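Local atomic coordinates of PlaB phospholipase (Legionella pneumophila, PDB entry 6ZTI), a protein that acts as a phospholipase of the alpha/beta hydrolase class, a probable virulence factor whose activity is controlled by NAD(H)-mediated assembly into tetramers. Residues 233-238 with 455-460; 349-354 with 459-464; 414-419 with 433-438. One frame throughout, in Å; residues are numbered along the deposited sequence. Where two conformers were deposited one is given.

Contact 1: residues 233-238 with 455-460; sequences LKLHQE and VEIMLQ
Leu235 and Ile457 sit side by side across two neighbouring parallel strands, 233-238 and 455-459, in the mixed beta sheet of PlaB, a part separate from the all-parallel sheet of the hydrolase domain. The strand axes run 4.8 Å apart and are inclined by 11°.

Backbone bonds follow the parallel pattern, in which one residue bonds to two on the other strand. Leu235 gives its N to Glu456 O and takes Met458 N on its own O, while Glu456 N goes to Leu233 O and Gln237 N to Met458 O.

Apolar contact fills the face bearing Leu233, Leu235, Val455 and Ile457. Leu235 CD1 lies 4.0 Å from Ile457 CG1, and the leucine continues onto Phe415 and Phe436 of the adjoining hairpin; branched aliphatic chains suit this buried side.

Polar and sulfur contacts occupy the other face. Lys234 and Glu456 run alongside each other to a salt bridge whose hydrogen bond, Lys234 NZ to Glu456 OE2, is weak at 3.3 Å, whereas Glu456 OE1 is held by Arg346. Met458 SD lies over the centre of the His236 ring, 4.2 Å from the centroid and 7° off the ring normal, a sulfur-aromatic contact. Glu456 OE2 lies at the edge of the same ring, 3.8 Å from His236 NE2; that nitrogen is buried by the contact and has no partner in the model.

Where the strand pairing ends, Gln237 takes over with its side chain. Extended beyond CG, it reaches across while its NE2 binds Arg432 O and Ser244 OG. Its OE1 receives Gln460 N at 3.0 Å on an in-plane lone pair, and one water donates both to this OE1 and to Gln460 O.

Contact 2: residues 349-354 with 459-464; sequences DDRGNH and LQRRVD
Asp350 OD1 takes the backbone N of Arg461 at 2.8 Å, with an N-H...O angle of 165°. The donor comes in on the syn side, 34° out of the carboxylate plane. CG of Asp350 stands between its own backbone N and carbonyl carbon (chi1 58°), and the short acid thus gives this N-H an acceptor just where the pairing with strand 340-349 ends. Next to it, Leu459 O receives a weak bond from Asp350 N, at the parallel bridge of Asp349 with Leu459.

The aliphatic part of Arg461, extended to NE, passes beside the loop: its CD lies 3.9 Å from Arg351 CG, the two side chains crossing at about a right angle, and 3.7 Å from Asp349 OD2.

Behind this shell, Asp349 organises the type I turn from Asp349 to Gly352. Its OD1 accepts Arg351 N at 2.7 Å, an Asx turn, and Asn353 N from the opposite face of the carboxylate; OD2 takes Asn353 ND2 on its syn lone pair and also Tyr431 OH. Gly352, with its positive phi, suits the turn's last position.

Asp349 OD2 and Arg461 NH1 remain 4.2 Å apart, beyond a salt bridge, and Tyr431 OH bonds to both. The guanidinium groups of Arg461 and Arg351 instead pair with Asp71 and Asp70 of the second subunit, so Arg351 of the turn and Arg461 of the strand offer positive charge to acids across the interface, while Asp349 is engaged by its own turn and Tyr431.

Contact 3: residues 414-419 with 433-438; sequences GFRVKA and LLDFHS
Arg416 and Asp435 face each other as a non-hydrogen-bonded pair of two antiparallel strands, 414-419 and 434-438, and join their side chains in a side-on salt bridge. Arg416 NE donates to the syn lone pair of Asp435 OD1 at 2.6 Å, and that oxygen lies close to the guanidinium plane, while NH2 reaches OD2 at 3.1 Å. Carboxylate and guanidinium are nearly coplanar, 19° apart. The bend at chi3 (-88°) sets NE against the acid, and with one nitrogen on each oxygen the rotation of both groups is fixed. Charged residues suit this partly exposed face.

Apolar cover for the guanidinium comes from Leu433. Its CD1 sits over the centre of one face, 3.4 Å from Arg416 CZ, so that a methyl shields the flat cation while the acid keeps its edge.

Aromatic contact is made on the other side of the sheet, where Phe415 and Phe436 point the same way. Their CD2 atoms meet at 3.7 Å, but the centroids are 5.9 Å apart and the planes inclined at 30°; the rings are slid past each other and barely overlap. Phe415 also meets Phe345 edge-to-face and packs on Leu362, an NAD-binding residue, and Val417 rests on Leu360, another.

Backbone bonds come in reciprocal pairs: Phe415 with Phe436, and Val417 with Leu434, each residue both giving its N and lending its O. Gly414 CA comes within 3.0 Å of Phe436 O, and a CB at this place would clash with that oxygen, so glycine suits it.

With strand axes 4.7 Å apart and nearly antiparallel, this is the pairing of a beta hairpin, 412-419 with 429-439, whose first strand pairs along its other edge with strand 358-364, which carries NAD-binding residues.

How the contacts relate
All three contacts belong to one mixed sheet. Contacts 1 and 2 share strand 452-463, with Leu459 and Gln460 common to both, and contact 3 is the hairpin that precedes this strand in the chain. Contacts 1 and 3 are regular strand pairs, parallel and antiparallel respectively, and their apolar faces meet as core: Ile457 CD1 packs on Val417 CG2 at 3.7 Å, and Leu459 on Ala419 and Leu434. Their other faces hold the polar and charged groups, several of them partly exposed. Contact 2, farther from the chain centre, lies at the subunit interface; less regular, it relies on aspartate carboxylates that accept backbone N-H groups, and it alone of the three touches another subunit.

Contact 1: residues 233-238 with 455-460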
loop_
_atom_site.group_PDB
_atom_site.type_symbol
_atom_site.label_atom_id
_atom_site.label_comp_id
_atom_site.label_asym_id
_atom_site.label_seq_id
_atom_site.Cartn_x
_atom_site.Cartn_y
_atom_site.Cartn_z
ATOM N N LEU B 233 14.569 -12.899 -26.855
ATOM C CA LEU B 233 15.841 -13.504 -26.485
ATOM C C LEU B 233 15.665 -14.133 -25.118
ATOM O O LEU B 233 15.305 -13.444 -24.154
ATOM C CB LEU B 233 16.960 -12.468 -26.466
ATOM C CG LEU B 233 18.306 -12.839 -25.825
ATOM C CD1 LEU B 233 19.069 -13.863 -26.645
ATOM C CD2 LEU B 233 19.139 -11.601 -25.677
ATOM N N LYS B 234 15.888 -15.441 -25.045
ATOM C CA LYS B 234 15.846 -16.177 -23.790
ATOM C C LYS B 234 17.273 -16.480 -23.350
ATOM O O LYS B 234 18.039 -17.107 -24.095
ATOM C CB LYS B 234 15.060 -17.475 -23.934
ATOM C CG LYS B 234 13.587 -17.313 -24.206
ATOM C CD LYS B 234 12.925 -18.692 -24.253
ATOM C CE LYS B 234 11.455 -18.618 -24.639
ATOM N NZ LYS B 234 10.626 -17.960 -23.588
ATOM N N LEU B 235 17.615 -16.038 -22.141
ATOM C CA LEU B 235 18.905 -16.294 -21.506
ATOM C C LEU B 235 18.649 -17.104 -20.248
ATOM O O LEU B 235 18.065 -16.592 -19.284
ATOM C CB LEU B 235 19.630 -15.000 -21.147
ATOM C CG LEU B 235 19.798 -13.964 -22.251
ATOM C CD1 LEU B 235 20.492 -12.731 -21.680
ATOM C CD2 LEU B 235 20.573 -14.555 -23.419
ATOM N N HIS B 236 19.113 -18.353 -20.249
ATOM C CA HIS B 236 18.865 -19.291 -19.167
ATOM C C HIS B 236 20.182 -19.659 -18.519
ATOM O O HIS B 236 21.125 -20.072 -19.202
ATOM C CB HIS B 236 18.152 -20.541 -19.676
ATOM C CG HIS B 236 16.709 -20.312 -19.993
ATOM N ND1 HIS B 236 15.831 -21.341 -20.262
ATOM C CD2 HIS B 236 15.989 -19.167 -20.082
ATOM C CE1 HIS B 236 14.632 -20.838 -20.501
ATOM N NE2 HIS B 236 14.701 -19.521 -20.395
ATOM N N GLN B 237 20.227 -19.518 -17.201
ATOM C CA GLN B 237 21.439 -19.745 -16.439
ATOM C C GLN B 237 21.603 -21.230 -16.172
ATOM O O GLN B 237 20.649 -21.924 -15.807
ATOM C CB GLN B 237 21.386 -18.980 -15.118
ATOM C CG GLN B 237 22.655 -19.040 -14.294
ATOM C CD GLN B 237 22.573 -18.136 -13.082
ATOM O OE1 GLN B 237 21.669 -18.268 -12.254
ATOM N NE2 GLN B 237 23.507 -17.209 -12.978
ATOM N N GLU B 238 22.822 -21.709 -16.356
ATOM C CA GLU B 238 23.182 -23.086 -16.067
ATOM C C GLU B 238 24.434 -23.080 -15.204
ATOM O O GLU B 238 25.137 -22.070 -15.107
ATOM C CB GLU B 238 23.418 -23.873 -17.361
ATOM C CG GLU B 238 22.797 -25.259 -17.362
ATOM C CD GLU B 238 21.287 -25.219 -17.432
ATOM O OE1 GLU B 238 20.645 -25.838 -16.562
ATOM O OE2 GLU B 238 20.745 -24.564 -18.350
ATOM N N VAL B 455 13.530 -9.626 -23.638
ATOM C CA VAL B 455 14.664 -10.344 -23.071
ATOM C C VAL B 455 14.165 -11.045 -21.819
ATOM O O VAL B 455 13.899 -10.401 -20.800
ATOM C CB VAL B 455 15.840 -9.412 -22.752
ATOM C CG1 VAL B 455 17.046 -10.215 -22.229
ATOM C CG2 VAL B 455 16.246 -8.600 -23.990
ATOM N N GLU B 456 14.036 -12.358 -21.889
ATOM C CA GLU B 456 13.637 -13.147 -20.733
ATOM C C GLU B 456 14.889 -13.759 -20.121
ATOM O O GLU B 456 15.565 -14.564 -20.764
ATOM C CB GLU B 456 12.640 -14.237 -21.120
ATOM C CG GLU B 456 12.193 -15.082 -19.945
ATOM C CD GLU B 456 11.196 -16.152 -20.340
ATOM O OE1 GLU B 456 10.001 -15.828 -20.484
ATOM O OE2 GLU B 456 11.615 -17.314 -20.517
ATOM N N ILE B 457 15.198 -13.386 -18.885
ATOM C CA ILE B 457 16.366 -13.919 -18.189
ATOM C C ILE B 457 15.872 -14.823 -17.064
ATOM O O ILE B 457 15.155 -14.369 -16.162
ATOM C CB ILE B 457 17.271 -12.797 -17.659
ATOM C CG1 ILE B 457 17.784 -11.925 -18.817
ATOM C CG2 ILE B 457 18.434 -13.404 -16.878
ATOM C CD1 ILE B 457 18.203 -10.583 -18.413
ATOM N N MET B 458 16.231 -16.103 -17.128
ATOM C CA MET B 458 15.868 -17.081 -16.106
ATOM C C MET B 458 17.116 -17.478 -15.320
ATOM O O MET B 458 18.027 -18.113 -15.868
ATOM C CB MET B 458 15.224 -18.317 -16.731
ATOM C CG MET B 458 14.723 -19.320 -15.683
ATOM S SD MET B 458 14.387 -20.964 -16.319
ATOM C CE MET B 458 12.759 -20.732 -17.017
ATOM N N LEU B 459 17.139 -17.137 -14.032
ATOM C CA LEU B 459 18.222 -17.506 -13.129
ATOM C C LEU B 459 17.905 -18.803 -12.399
ATOM O O LEU B 459 16.741 -19.162 -12.209
ATOM C CB LEU B 459 18.463 -16.397 -12.101
ATOM C CG LEU B 459 18.759 -14.989 -12.620
ATOM C CD1 LEU B 459 19.136 -14.085 -11.487
ATOM C CD2 LEU B 459 19.871 -15.025 -13.644
ATOM N N GLN B 460 18.961 -19.501 -11.981
ATOM C CA GLN B 460 18.812 -20.711 -11.183
ATOM C C GLN B 460 18.660 -20.323 -9.718
ATOM O O GLN B 460 19.463 -19.553 -9.182
ATOM C CB GLN B 460 20.018 -21.633 -11.344
ATOM C CG GLN B 460 20.085 -22.385 -12.658
ATOM C CD GLN B 460 21.286 -23.302 -12.729
ATOM O OE1 GLN B 460 22.368 -22.962 -12.245
ATOM N NE2 GLN B 460 21.103 -24.474 -13.324
HETATM O O HOH W 1 21.835 -18.587 -9.711
#

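Contact 2: residues 349-354 with 459-464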
loop_
_atom_site.group_PDB
_atom_site.type_symbol
_atom_site.label_atom_id
_atom_site.label_comp_id
_atom_site.label_asym_id
_atom_site.label_seq_id
_atom_site.Cartn_x
_atom_site.Cartn_y
_atom_site.Cartn_z
ATOM N N ASP B 349 12.999 -16.996 -12.333
ATOM C CA ASP B 349 13.866 -18.089 -11.921
ATOM C C ASP B 349 13.235 -19.396 -12.353
ATOM O O ASP B 349 12.126 -19.427 -12.891
ATOM C CB ASP B 349 14.164 -18.067 -10.417
ATOM C CG ASP B 349 12.994 -18.519 -9.537
ATOM O OD1 ASP B 349 12.021 -19.161 -10.005
ATOM O OD2 ASP B 349 13.076 -18.218 -8.324
ATOM N N ASP B 350 13.963 -20.478 -12.123
ATOM C CA ASP B 350 13.581 -21.791 -12.622
ATOM C C ASP B 350 12.523 -22.478 -11.771
ATOM O O ASP B 350 12.196 -23.635 -12.052
ATOM C CB ASP B 350 14.809 -22.694 -12.730
ATOM C CG ASP B 350 15.548 -22.861 -11.410
ATOM O OD1 ASP B 350 15.483 -21.965 -10.546
ATOM O OD2 ASP B 350 16.227 -23.895 -11.255
ATOM N N ARG B 351 11.976 -21.800 -10.761
ATOM C CA ARG B 351 10.931 -22.365 -9.915
ATOM C C ARG B 351 9.612 -21.623 -10.067
ATOM O O ARG B 351 8.692 -21.848 -9.275
ATOM C CB ARG B 351 11.366 -22.358 -8.443
ATOM C CG ARG B 351 12.735 -22.964 -8.193
ATOM C CD ARG B 351 12.789 -24.407 -8.659
ATOM N NE ARG B 351 11.904 -25.278 -7.886
ATOM C CZ ARG B 351 11.401 -26.429 -8.329
ATOM N NH1 ARG B 351 11.670 -26.860 -9.558
ATOM N NH2 ARG B 351 10.613 -27.147 -7.542
ATOM N N GLY B 352 9.501 -20.739 -11.048
ATOM C CA GLY B 352 8.256 -20.061 -11.329
ATOM C C GLY B 352 8.109 -18.688 -10.719
ATOM O O GLY B 352 7.008 -18.128 -10.763
ATOM N N ASN B 353 9.169 -18.120 -10.168
ATOM C CA ASN B 353 9.088 -16.817 -9.530
ATOM C C ASN B 353 9.512 -15.722 -10.487
ATOM O O ASN B 353 10.445 -15.898 -11.273
ATOM C CB ASN B 353 9.971 -16.773 -8.285
ATOM C CG ASN B 353 9.529 -17.755 -7.239
ATOM O OD1 ASN B 353 8.417 -17.641 -6.717
ATOM N ND2 ASN B 353 10.390 -18.732 -6.915
ATOM N N HIS B 354 8.809 -14.596 -10.432
ATOM C CA HIS B 354 9.343 -13.361 -10.968
ATOM C C HIS B 354 10.267 -12.754 -9.925
ATOM O O HIS B 354 9.983 -12.789 -8.724
ATOM C CB HIS B 354 8.222 -12.397 -11.340
ATOM C CG HIS B 354 7.553 -12.737 -12.636
ATOM N ND1 HIS B 354 7.903 -12.148 -13.833
ATOM C CD2 HIS B 354 6.569 -13.623 -12.926
ATOM C CE1 HIS B 354 7.159 -12.650 -14.803
ATOM N NE2 HIS B 354 6.339 -13.544 -14.279
ATOM N N LEU B 459 17.139 -17.137 -14.032
ATOM C CA LEU B 459 18.222 -17.506 -13.129
ATOM C C LEU B 459 17.905 -18.803 -12.399
ATOM O O LEU B 459 16.741 -19.162 -12.209
ATOM C CB LEU B 459 18.463 -16.397 -12.101
ATOM C CG LEU B 459 18.759 -14.989 -12.620
ATOM C CD1 LEU B 459 19.136 -14.085 -11.487
ATOM C CD2 LEU B 459 19.871 -15.025 -13.644
ATOM N N GLN B 460 18.961 -19.501 -11.981
ATOM C CA GLN B 460 18.812 -20.711 -11.183
ATOM C C GLN B 460 18.660 -20.323 -9.718
ATOM O O GLN B 460 19.463 -19.553 -9.182
ATOM C CB GLN B 460 20.018 -21.633 -11.344
ATOM C CG GLN B 460 20.085 -22.385 -12.658
ATOM C CD GLN B 460 21.286 -23.302 -12.729
ATOM O OE1 GLN B 460 22.368 -22.962 -12.245
ATOM N NE2 GLN B 460 21.103 -24.474 -13.324
ATOM N N ARG B 461 17.622 -20.841 -9.079
ATOM C CA ARG B 461 17.433 -20.637 -7.649
ATOM C C ARG B 461 18.308 -21.650 -6.918
ATOM O O ARG B 461 18.117 -22.864 -7.045
ATOM C CB ARG B 461 15.963 -20.774 -7.286
ATOM C CG ARG B 461 15.650 -20.440 -5.832
ATOM C CD ARG B 461 14.164 -20.486 -5.586
ATOM N NE ARG B 461 13.818 -20.311 -4.180
ATOM C CZ ARG B 461 13.707 -19.131 -3.575
ATOM N NH1 ARG B 461 13.935 -18.003 -4.232
ATOM N NH2 ARG B 461 13.370 -19.077 -2.297
ATOM N N ARG B 462 19.310 -21.158 -6.205
ATOM C CA ARG B 462 20.232 -22.015 -5.476
ATOM C C ARG B 462 19.741 -22.138 -4.042
ATOM O O ARG B 462 19.442 -21.130 -3.402
ATOM C CB ARG B 462 21.639 -21.427 -5.517
ATOM C CG ARG B 462 22.149 -21.151 -6.937
ATOM C CD ARG B 462 23.506 -20.481 -6.915
ATOM N NE ARG B 462 24.531 -21.321 -6.298
ATOM C CZ ARG B 462 25.298 -22.182 -6.961
ATOM N NH1 ARG B 462 25.165 -22.335 -8.275
ATOM N NH2 ARG B 462 26.201 -22.895 -6.307
ATOM N N VAL B 463 19.662 -23.367 -3.541
ATOM C CA VAL B 463 19.195 -23.636 -2.183
ATOM C C VAL B 463 20.295 -24.402 -1.462
ATOM O O VAL B 463 20.700 -25.487 -1.902
ATOM C CB VAL B 463 17.877 -24.422 -2.171
ATOM C CG1 VAL B 463 17.399 -24.663 -0.740
ATOM C CG2 VAL B 463 16.815 -23.686 -2.974
ATOM N N ASP B 464 20.790 -23.826 -0.373
ATOM C CA ASP B 464 21.843 -24.460 0.401
ATOM C C ASP B 464 21.328 -25.707 1.113
ATOM O O ASP B 464 20.183 -25.770 1.573
ATOM C CB ASP B 464 22.406 -23.475 1.416
ATOM C CG ASP B 464 23.737 -23.918 1.973
ATOM O OD1 ASP B 464 23.761 -24.827 2.837
ATOM O OD2 ASP B 464 24.759 -23.358 1.529
#

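Contact 3: residues 414-419 with 433-438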
loop_
_atom_site.group_PDB
_atom_site.type_symbol
_atom_site.label_atom_id
_atom_site.label_comp_id
_atom_site.label_asym_id
_atom_site.label_seq_id
_atom_site.Cartn_x
_atom_site.Cartn_y
_atom_site.Cartn_z
ATOM N N GLY B 414 26.751 -6.164 -23.689
ATOM C CA GLY B 414 26.311 -7.259 -22.856
ATOM C C GLY B 414 25.354 -6.830 -21.763
ATOM O O GLY B 414 25.026 -5.648 -21.610
ATOM N N PHE B 415 24.872 -7.832 -21.027
ATOM C CA PHE B 415 24.042 -7.648 -19.847
ATOM C C PHE B 415 24.712 -8.291 -18.644
ATOM O O PHE B 415 25.352 -9.337 -18.757
ATOM C CB PHE B 415 22.663 -8.303 -19.984
ATOM C CG PHE B 415 21.883 -7.855 -21.159
ATOM C CD1 PHE B 415 21.753 -6.520 -21.451
ATOM C CD2 PHE B 415 21.240 -8.779 -21.958
ATOM C CE1 PHE B 415 21.013 -6.108 -22.526
ATOM C CE2 PHE B 415 20.498 -8.365 -23.047
ATOM C CZ PHE B 415 20.392 -7.032 -23.330
ATOM N N ARG B 416 24.516 -7.686 -17.480
ATOM C CA ARG B 416 24.842 -8.320 -16.215
ATOM C C ARG B 416 23.647 -8.134 -15.289
ATOM O O ARG B 416 23.120 -7.020 -15.156
ATOM C CB ARG B 416 26.118 -7.739 -15.607
ATOM C CG ARG B 416 26.336 -8.155 -14.180
ATOM C CD ARG B 416 27.715 -7.727 -13.631
ATOM N NE ARG B 416 28.751 -8.735 -13.891
ATOM C CZ ARG B 416 29.850 -8.916 -13.154
ATOM N NH1 ARG B 416 30.080 -8.161 -12.082
ATOM N NH2 ARG B 416 30.718 -9.874 -13.477
ATOM N N VAL B 417 23.201 -9.229 -14.684
ATOM C CA VAL B 417 22.057 -9.233 -13.785
ATOM C C VAL B 417 22.538 -9.746 -12.440
ATOM O O VAL B 417 23.071 -10.860 -12.346
ATOM C CB VAL B 417 20.905 -10.103 -14.298
ATOM C CG1 VAL B 417 19.790 -10.124 -13.266
ATOM C CG2 VAL B 417 20.402 -9.587 -15.610
ATOM N N LYS B 418 22.354 -8.934 -11.414
ATOM C CA LYS B 418 22.646 -9.293 -10.033
ATOM C C LYS B 418 21.311 -9.355 -9.298
ATOM O O LYS B 418 20.686 -8.318 -9.064
ATOM C CB LYS B 418 23.588 -8.261 -9.415
ATOM C CG LYS B 418 24.091 -8.570 -8.011
ATOM C CD LYS B 418 24.949 -7.415 -7.504
ATOM C CE LYS B 418 25.356 -7.598 -6.051
ATOM N NZ LYS B 418 25.503 -6.302 -5.324
ATOM N N ALA B 419 20.864 -10.561 -8.956
ATOM C CA ALA B 419 19.627 -10.730 -8.208
ATOM C C ALA B 419 19.975 -10.944 -6.741
ATOM O O ALA B 419 21.083 -11.373 -6.407
ATOM C CB ALA B 419 18.803 -11.893 -8.749
ATOM N N LEU B 433 25.115 -14.341 -9.934
ATOM C CA LEU B 433 25.141 -13.330 -10.990
ATOM C C LEU B 433 25.135 -13.970 -12.374
ATOM O O LEU B 433 25.706 -15.037 -12.586
ATOM C CB LEU B 433 26.386 -12.468 -10.771
ATOM C CG LEU B 433 26.874 -11.395 -11.718
ATOM C CD1 LEU B 433 27.916 -10.560 -10.964
ATOM C CD2 LEU B 433 27.474 -11.999 -12.959
ATOM N N LEU B 434 24.471 -13.321 -13.328
ATOM C CA LEU B 434 24.477 -13.757 -14.719
ATOM C C LEU B 434 25.123 -12.681 -15.576
ATOM O O LEU B 434 24.826 -11.494 -15.413
ATOM C CB LEU B 434 23.066 -14.056 -15.218
ATOM C CG LEU B 434 22.935 -14.479 -16.676
ATOM C CD1 LEU B 434 21.792 -15.453 -16.839
ATOM C CD2 LEU B 434 22.725 -13.304 -17.583
ATOM N N ASP B 435 26.009 -13.106 -16.483
ATOM C CA ASP B 435 26.678 -12.248 -17.453
ATOM C C ASP B 435 26.391 -12.778 -18.842
ATOM O O ASP B 435 26.567 -13.970 -19.098
ATOM C CB ASP B 435 28.186 -12.240 -17.239
ATOM C CG ASP B 435 28.589 -11.492 -16.019
ATOM O OD1 ASP B 435 28.074 -10.374 -15.824
ATOM O OD2 ASP B 435 29.429 -12.018 -15.261
ATOM N N PHE B 436 25.952 -11.905 -19.732
ATOM C CA PHE B 436 25.732 -12.256 -21.120
ATOM C C PHE B 436 26.587 -11.344 -21.980
ATOM O O PHE B 436 26.533 -10.117 -21.835
ATOM C CB PHE B 436 24.259 -12.142 -21.474
ATOM C CG PHE B 436 23.971 -12.266 -22.942
ATOM C CD1 PHE B 436 24.204 -13.452 -23.609
ATOM C CD2 PHE B 436 23.442 -11.200 -23.645
ATOM C CE1 PHE B 436 23.925 -13.566 -24.958
ATOM C CE2 PHE B 436 23.170 -11.315 -24.981
ATOM C CZ PHE B 436 23.413 -12.502 -25.635
ATOM N N HIS B 437 27.389 -11.939 -22.856
ATOM C CA HIS B 437 28.290 -11.196 -23.725
ATOM C C HIS B 437 27.806 -11.324 -25.159
ATOM O O HIS B 437 27.630 -12.440 -25.664
ATOM C CB HIS B 437 29.725 -11.699 -23.587
ATOM C CG HIS B 437 30.332 -11.399 -22.256
ATOM N ND1 HIS B 437 31.512 -11.966 -21.830
ATOM C CD2 HIS B 437 29.919 -10.589 -21.254
ATOM C CE1 HIS B 437 31.798 -11.524 -20.618
ATOM N NE2 HIS B 437 30.850 -10.682 -20.247
ATOM N N SER B 438 27.590 -10.183 -25.807
ATOM C CA SER B 438 27.141 -10.160 -27.184
ATOM C C SER B 438 27.936 -9.107 -27.940
ATOM O O SER B 438 28.965 -8.613 -27.466
ATOM C CB SER B 438 25.636 -9.890 -27.252
ATOM O OG SER B 438 25.179 -10.176 -28.549
#